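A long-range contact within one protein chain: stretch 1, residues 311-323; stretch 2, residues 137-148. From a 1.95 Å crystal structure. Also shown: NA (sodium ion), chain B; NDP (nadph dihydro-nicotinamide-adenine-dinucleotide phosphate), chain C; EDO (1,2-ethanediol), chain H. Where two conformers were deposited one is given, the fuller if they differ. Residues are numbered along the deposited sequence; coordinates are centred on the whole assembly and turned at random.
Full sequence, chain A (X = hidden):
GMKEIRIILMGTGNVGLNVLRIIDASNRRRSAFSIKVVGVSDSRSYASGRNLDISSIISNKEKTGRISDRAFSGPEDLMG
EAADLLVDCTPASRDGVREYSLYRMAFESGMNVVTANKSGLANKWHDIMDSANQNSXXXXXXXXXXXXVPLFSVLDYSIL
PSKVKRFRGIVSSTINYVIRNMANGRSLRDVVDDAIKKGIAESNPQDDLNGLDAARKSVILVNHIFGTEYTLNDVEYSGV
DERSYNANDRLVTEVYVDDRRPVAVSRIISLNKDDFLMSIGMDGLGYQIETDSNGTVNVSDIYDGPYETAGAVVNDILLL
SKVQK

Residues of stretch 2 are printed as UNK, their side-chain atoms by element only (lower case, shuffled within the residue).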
# COMPACT_ATOMS: atom_id res chain seq x y z
N GLY A 311 3.78 11.78 8.54
CA GLY A 311 3.28 11.66 7.18
C GLY A 311 2.14 10.65 7.11
O GLY A 311 1.20 10.86 6.38
N ALA A 312 2.22 9.62 7.93
CA ALA A 312 1.14 8.61 8.04
C ALA A 312 -0.11 9.22 8.64
O ALA A 312 -1.23 9.02 8.14
CB ALA A 312 1.64 7.39 8.91
N VAL A 313 0.07 10.02 9.69
CA VAL A 313 -1.04 10.79 10.26
C VAL A 313 -1.70 11.69 9.20
O VAL A 313 -2.95 11.73 9.10
CB VAL A 313 -0.61 11.64 11.51
CG1 VAL A 313 -1.75 12.51 12.01
CG2 VAL A 313 -0.02 10.72 12.63
N VAL A 314 -0.90 12.39 8.39
CA VAL A 314 -1.49 13.33 7.43
C VAL A 314 -2.16 12.55 6.28
O VAL A 314 -3.16 12.99 5.74
CB VAL A 314 -0.51 14.42 6.94
CG1 VAL A 314 -1.14 15.29 5.84
CG2 VAL A 314 -0.08 15.30 8.12
N ASN A 315 -1.62 11.38 5.94
CA ASN A 315 -2.30 10.51 4.96
C ASN A 315 -3.69 10.15 5.47
O ASN A 315 -4.67 10.23 4.74
CB ASN A 315 -1.51 9.24 4.66
CG ASN A 315 -2.08 8.50 3.49
OD1 ASN A 315 -2.77 7.46 3.64
ND2 ASN A 315 -1.90 9.08 2.31
N ASP A 316 -3.79 9.80 6.76
CA ASP A 316 -5.09 9.49 7.36
C ASP A 316 -6.03 10.69 7.28
O ASP A 316 -7.22 10.53 6.98
CB ASP A 316 -4.96 9.03 8.81
CG ASP A 316 -4.67 7.53 8.96
OD1 ASP A 316 -4.87 6.74 7.99
OD2 ASP A 316 -4.31 7.14 10.10
N ILE A 317 -5.52 11.89 7.57
CA ILE A 317 -6.34 13.13 7.46
C ILE A 317 -6.91 13.30 6.03
O ILE A 317 -8.10 13.62 5.83
CB ILE A 317 -5.52 14.39 7.86
CG1 ILE A 317 -5.15 14.34 9.36
CG2 ILE A 317 -6.30 15.68 7.51
CD1 ILE A 317 -4.24 15.52 9.84
N LEU A 318 -6.05 13.04 5.04
CA LEU A 318 -6.44 13.21 3.65
C LEU A 318 -7.40 12.10 3.23
O LEU A 318 -8.38 12.36 2.52
CB LEU A 318 -5.20 13.25 2.76
CG LEU A 318 -4.34 14.49 3.03
CD1 LEU A 318 -3.06 14.49 2.19
CD2 LEU A 318 -5.17 15.77 2.76
N LEU A 319 -7.20 10.88 3.72
CA LEU A 319 -8.17 9.81 3.41
C LEU A 319 -9.55 10.17 3.98
O LEU A 319 -10.57 9.95 3.32
CB LEU A 319 -7.72 8.45 3.96
CG LEU A 319 -6.55 7.76 3.22
CD1 LEU A 319 -6.01 6.55 4.00
CD2 LEU A 319 -7.08 7.35 1.82
N LEU A 320 -9.58 10.74 5.18
CA LEU A 320 -10.87 11.10 5.78
C LEU A 320 -11.51 12.32 5.14
O LEU A 320 -12.71 12.50 5.23
CB LEU A 320 -10.74 11.28 7.28
CG LEU A 320 -10.70 9.98 8.08
CD1 LEU A 320 -10.23 10.22 9.53
CD2 LEU A 320 -12.07 9.35 8.09
N SER A 321 -10.71 13.15 4.47
CA SER A 321 -11.25 14.32 3.79
C SER A 321 -12.20 13.91 2.68
O SER A 321 -13.13 14.64 2.37
CB SER A 321 -10.13 15.20 3.22
OG SER A 321 -9.55 14.63 2.06
N LYS A 322 -11.98 12.72 2.11
CA LYS A 322 -12.80 12.23 0.99
C LYS A 322 -14.11 11.57 1.45
O LYS A 322 -14.92 11.23 0.61
CB LYS A 322 -12.01 11.24 0.11
CG LYS A 322 -10.85 11.87 -0.64
CD LYS A 322 -9.48 11.44 -0.11
CE LYS A 322 -8.78 10.45 -1.02
NZ LYS A 322 -8.13 11.16 -2.17
N VAL A 323 -14.34 11.38 2.75
CA VAL A 323 -15.61 10.79 3.21
C VAL A 323 -16.77 11.76 2.90
O VAL A 323 -16.68 12.96 3.20
CB VAL A 323 -15.62 10.44 4.74
CG1 VAL A 323 -16.98 9.86 5.15
CG2 VAL A 323 -14.50 9.47 5.10
N UNK A 137 -19.36 8.00 13.08
CA UNK A 137 -18.07 8.61 12.78
C UNK A 137 -17.07 7.53 12.56
O UNK A 137 -17.38 6.33 12.72
n UNK A 137 -21.04 12.24 13.50
c UNK A 137 -18.54 10.63 14.23
c UNK A 137 -18.70 11.60 13.10
c UNK A 137 -19.63 12.70 13.48
c UNK A 137 -17.60 9.54 13.89
N UNK A 138 -15.86 7.95 12.17
CA UNK A 138 -14.75 7.05 11.86
C UNK A 138 -13.52 7.39 12.64
O UNK A 138 -13.36 8.53 13.07
c UNK A 138 -17.37 7.42 8.05
c UNK A 138 -15.50 6.81 9.44
c UNK A 138 -14.37 7.17 10.37
o UNK A 138 -18.65 5.74 6.93
c UNK A 138 -16.31 7.77 8.89
c UNK A 138 -17.61 6.10 7.75
c UNK A 138 -16.82 5.13 8.29
c UNK A 138 -15.77 5.48 9.14
N UNK A 139 -12.65 6.38 12.80
CA UNK A 139 -11.35 6.56 13.35
C UNK A 139 -10.33 5.86 12.48
O UNK A 139 -10.54 4.70 12.06
c UNK A 139 -11.26 6.05 14.83
c UNK A 139 -11.73 4.56 14.98
c UNK A 139 -9.86 6.31 15.38
c UNK A 139 -9.76 6.31 16.94
N UNK A 140 -9.23 6.56 12.18
CA UNK A 140 -8.10 5.95 11.48
C UNK A 140 -6.86 6.03 12.36
O UNK A 140 -6.75 6.90 13.25
c UNK A 140 -7.88 6.56 10.08
n UNK A 140 -7.59 5.83 7.14
c UNK A 140 -9.03 6.35 9.10
c UNK A 140 -7.86 4.64 6.56
n UNK A 140 -9.09 4.26 6.37
c UNK A 140 -8.60 6.76 7.63
n UNK A 140 -6.87 3.84 6.17
N UNK A 141 -5.96 5.08 12.14
CA UNK A 141 -4.85 4.79 13.05
C UNK A 141 -3.60 4.24 12.38
O UNK A 141 -2.85 3.44 12.94
c UNK A 141 -5.39 3.90 14.18
c UNK A 141 -7.88 0.57 12.92
c UNK A 141 -7.66 2.84 13.72
c UNK A 141 -8.46 1.75 13.33
o UNK A 141 -8.66 -0.50 12.52
c UNK A 141 -6.28 2.73 13.73
c UNK A 141 -6.51 0.45 12.93
c UNK A 141 -5.72 1.53 13.33
N UNK A 142 -3.33 4.73 11.18
CA UNK A 142 -2.14 4.32 10.47
C UNK A 142 -0.86 4.36 11.30
O UNK A 142 -0.09 3.42 11.31
c UNK A 142 -0.80 4.64 8.33
o UNK A 142 -0.48 2.30 8.05
c UNK A 142 -1.91 5.19 9.24
o UNK A 142 -2.22 3.22 7.09
c UNK A 142 -1.19 3.28 7.77
N UNK A 143 -0.62 5.48 11.95
CA UNK A 143 0.60 5.69 12.72
C UNK A 143 0.74 4.83 13.97
O UNK A 143 1.82 4.77 14.53
c UNK A 143 0.71 7.19 13.11
N UNK A 144 -0.33 4.16 14.41
CA UNK A 144 -0.28 3.36 15.63
C UNK A 144 0.48 2.04 15.47
O UNK A 144 0.88 1.50 16.46
c UNK A 144 -2.49 4.31 16.42
c UNK A 144 -1.69 3.01 16.15
o UNK A 144 -2.35 2.14 15.20
N UNK A 145 0.70 1.54 14.25
CA UNK A 145 1.53 0.32 14.06
C UNK A 145 2.56 0.58 12.96
O UNK A 145 2.18 0.89 11.82
c UNK A 145 1.67 -2.21 13.55
c UNK A 145 0.72 -0.91 13.69
c UNK A 145 -0.41 -1.15 14.68
N UNK A 146 3.84 0.49 13.30
CA UNK A 146 4.91 0.74 12.33
C UNK A 146 4.78 2.15 11.78
O UNK A 146 4.51 2.36 10.60
c UNK A 146 4.93 -0.30 11.16
N UNK A 147 4.95 3.10 12.66
CA UNK A 147 4.92 4.53 12.32
C UNK A 147 4.71 4.90 10.87
O UNK A 147 3.60 5.06 10.40
N UNK A 148 5.80 4.98 10.13
CA UNK A 148 5.75 5.47 8.78
C UNK A 148 5.61 4.43 7.69
O UNK A 148 5.58 4.78 6.51
NA NA B . 1.78 2.33 9.77
PA NDP C . 6.14 13.33 22.73
O1A NDP C . 7.32 13.82 22.02
O2A NDP C . 6.31 13.03 24.18
O5B NDP C . 4.93 14.38 22.61
C5B NDP C . 3.68 14.28 23.28
C4B NDP C . 2.90 15.58 23.13
O4B NDP C . 1.70 15.54 23.86
C3B NDP C . 3.66 16.78 23.71
O3B NDP C . 3.25 17.99 23.09
C2B NDP C . 3.22 16.78 25.14
O2B NDP C . 3.34 18.01 25.78
C1B NDP C . 1.76 16.46 24.95
N9A NDP C . 1.10 15.86 26.10
C8A NDP C . 1.58 15.05 27.09
N7A NDP C . 0.53 14.71 27.90
C5A NDP C . -0.58 15.30 27.42
C6A NDP C . -1.87 15.28 27.90
N6A NDP C . -2.25 14.37 28.79
N1A NDP C . -2.77 15.98 27.17
C2A NDP C . -2.44 16.73 26.06
N3A NDP C . -1.15 16.75 25.57
C4A NDP C . -0.25 16.02 26.29
O3 NDP C . 5.56 12.02 21.99
PN NDP C . 5.77 11.63 20.45
O1N NDP C . 7.12 11.00 20.29
O2N NDP C . 5.40 12.83 19.64
O5D NDP C . 4.68 10.45 20.22
C5D NDP C . 3.32 10.88 20.23
C4D NDP C . 2.41 9.67 20.03
O4D NDP C . 2.74 9.09 18.79
C3D NDP C . 2.62 8.58 21.05
O3D NDP C . 1.39 8.03 21.54
C2D NDP C . 3.46 7.54 20.33
O2D NDP C . 3.27 6.25 20.82
C1D NDP C . 2.96 7.70 18.91
N1N NDP C . 3.88 7.20 17.91
C2N NDP C . 5.16 7.71 17.86
C3N NDP C . 6.14 7.16 17.05
C7N NDP C . 7.44 7.85 16.93
O7N NDP C . 8.05 7.79 15.70
N7N NDP C . 7.95 8.59 17.91
C4N NDP C . 5.77 6.19 15.92
C5N NDP C . 4.35 5.73 16.05
C6N NDP C . 3.47 6.26 17.00
P2B NDP C . 4.70 18.85 25.84
O1X NDP C . 4.31 19.93 26.82
O2X NDP C . 5.20 19.29 24.43
O3X NDP C . 5.69 17.89 26.42
C1 EDO H . -19.39 4.89 10.84
O1 EDO H . -19.62 4.88 12.25
C2 EDO H . -20.62 4.37 10.12
O2 EDO H . -21.34 5.49 9.58
O HOH W 1 -4.70 4.09 7.94
O HOH W 2 -2.51 7.69 12.13

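Position 137 has five side-chain atoms, four carbons in a row ending in nitrogen. None reaches stretch 1. This is Lys137. Its O accepts a hydrogen bond from O1 of the ethanediol at 2.7 Å.

Position 138 has one carbon and then a ring of six carbons bearing one oxygen. Its CB lies 3.9 Å from Leu320 CD2. The phenolic ring makes it Tyr138. Val323 CG1 packs against its CE2 at 3.8 Å, and the ethanediol lies over one ring face.

Position 139 has four carbons, forked at the first, with one arm two carbons long. Its CA-to-CB bond points away from stretch 1. This is Ile139.

Position 140 has three carbons, a nitrogen, and then a carbon carrying two more nitrogens. The chain nitrogen lies 3.0 Å from Asp316 OD1. The guanidinium identifies Arg140. Its NE donates a hydrogen bond to that OD1, as part of a salt bridge. The carboxylate meets the guanidinium at its edge, while Leu319 CD1 covers one face, 3.6 Å from NH2. The aliphatic part also packs, with CD 3.9 Å from Leu320 CG.

Position 141 again has one carbon and a six-carbon ring with one oxygen. Its CA-to-CB bond points away from stretch 1. This is Tyr141.

Position 142 has three carbons, the third carrying two oxygens. Ala312 CB touches this side chain. The carboxylate gives Glu142. The closest pair there is Ala312 CB to CG, 3.7 Å. OE2 binds sodium at 2.8 Å, and the backbone O of Glu142 binds it at 2.7 Å.

Position 143 has a single carbon, 3.6 Å from Val313 CG2. This is Ala143.

Position 144 has one carbon carrying an oxygen and a carbon, out of reach of the helix. This is Thr144. Its OG1 donates to Tyr141 O at 2.7 Å, bracing the 3-10 turn.

Position 145 has three carbons, one carrying the other two. This is Val145. Position 146 has one carbon and is Ala146. Neither touches stretch 1, but both backbone O atoms bind sodium.

Positions 147 and 148 have no side-chain atoms. They are Gly147 and Gly148. Gly147 O lies 3.4 Å from Ala312 CB. A CB on Gly147 would crowd NADPH C4N.

Asp316 anchors the contact. OD1 pairs with Arg140, and OD2 accepts a hydrogen bond from Glu142 N at 2.8 Å. Water 2 links Asp316 OD2 to Ala143 N. Small Ala312 lets the turn come close. Leu320 and Val323, farther along stretch 1, pack against Tyr138.

Stretch 2, residues 137-148: KYIRYEATVAGG
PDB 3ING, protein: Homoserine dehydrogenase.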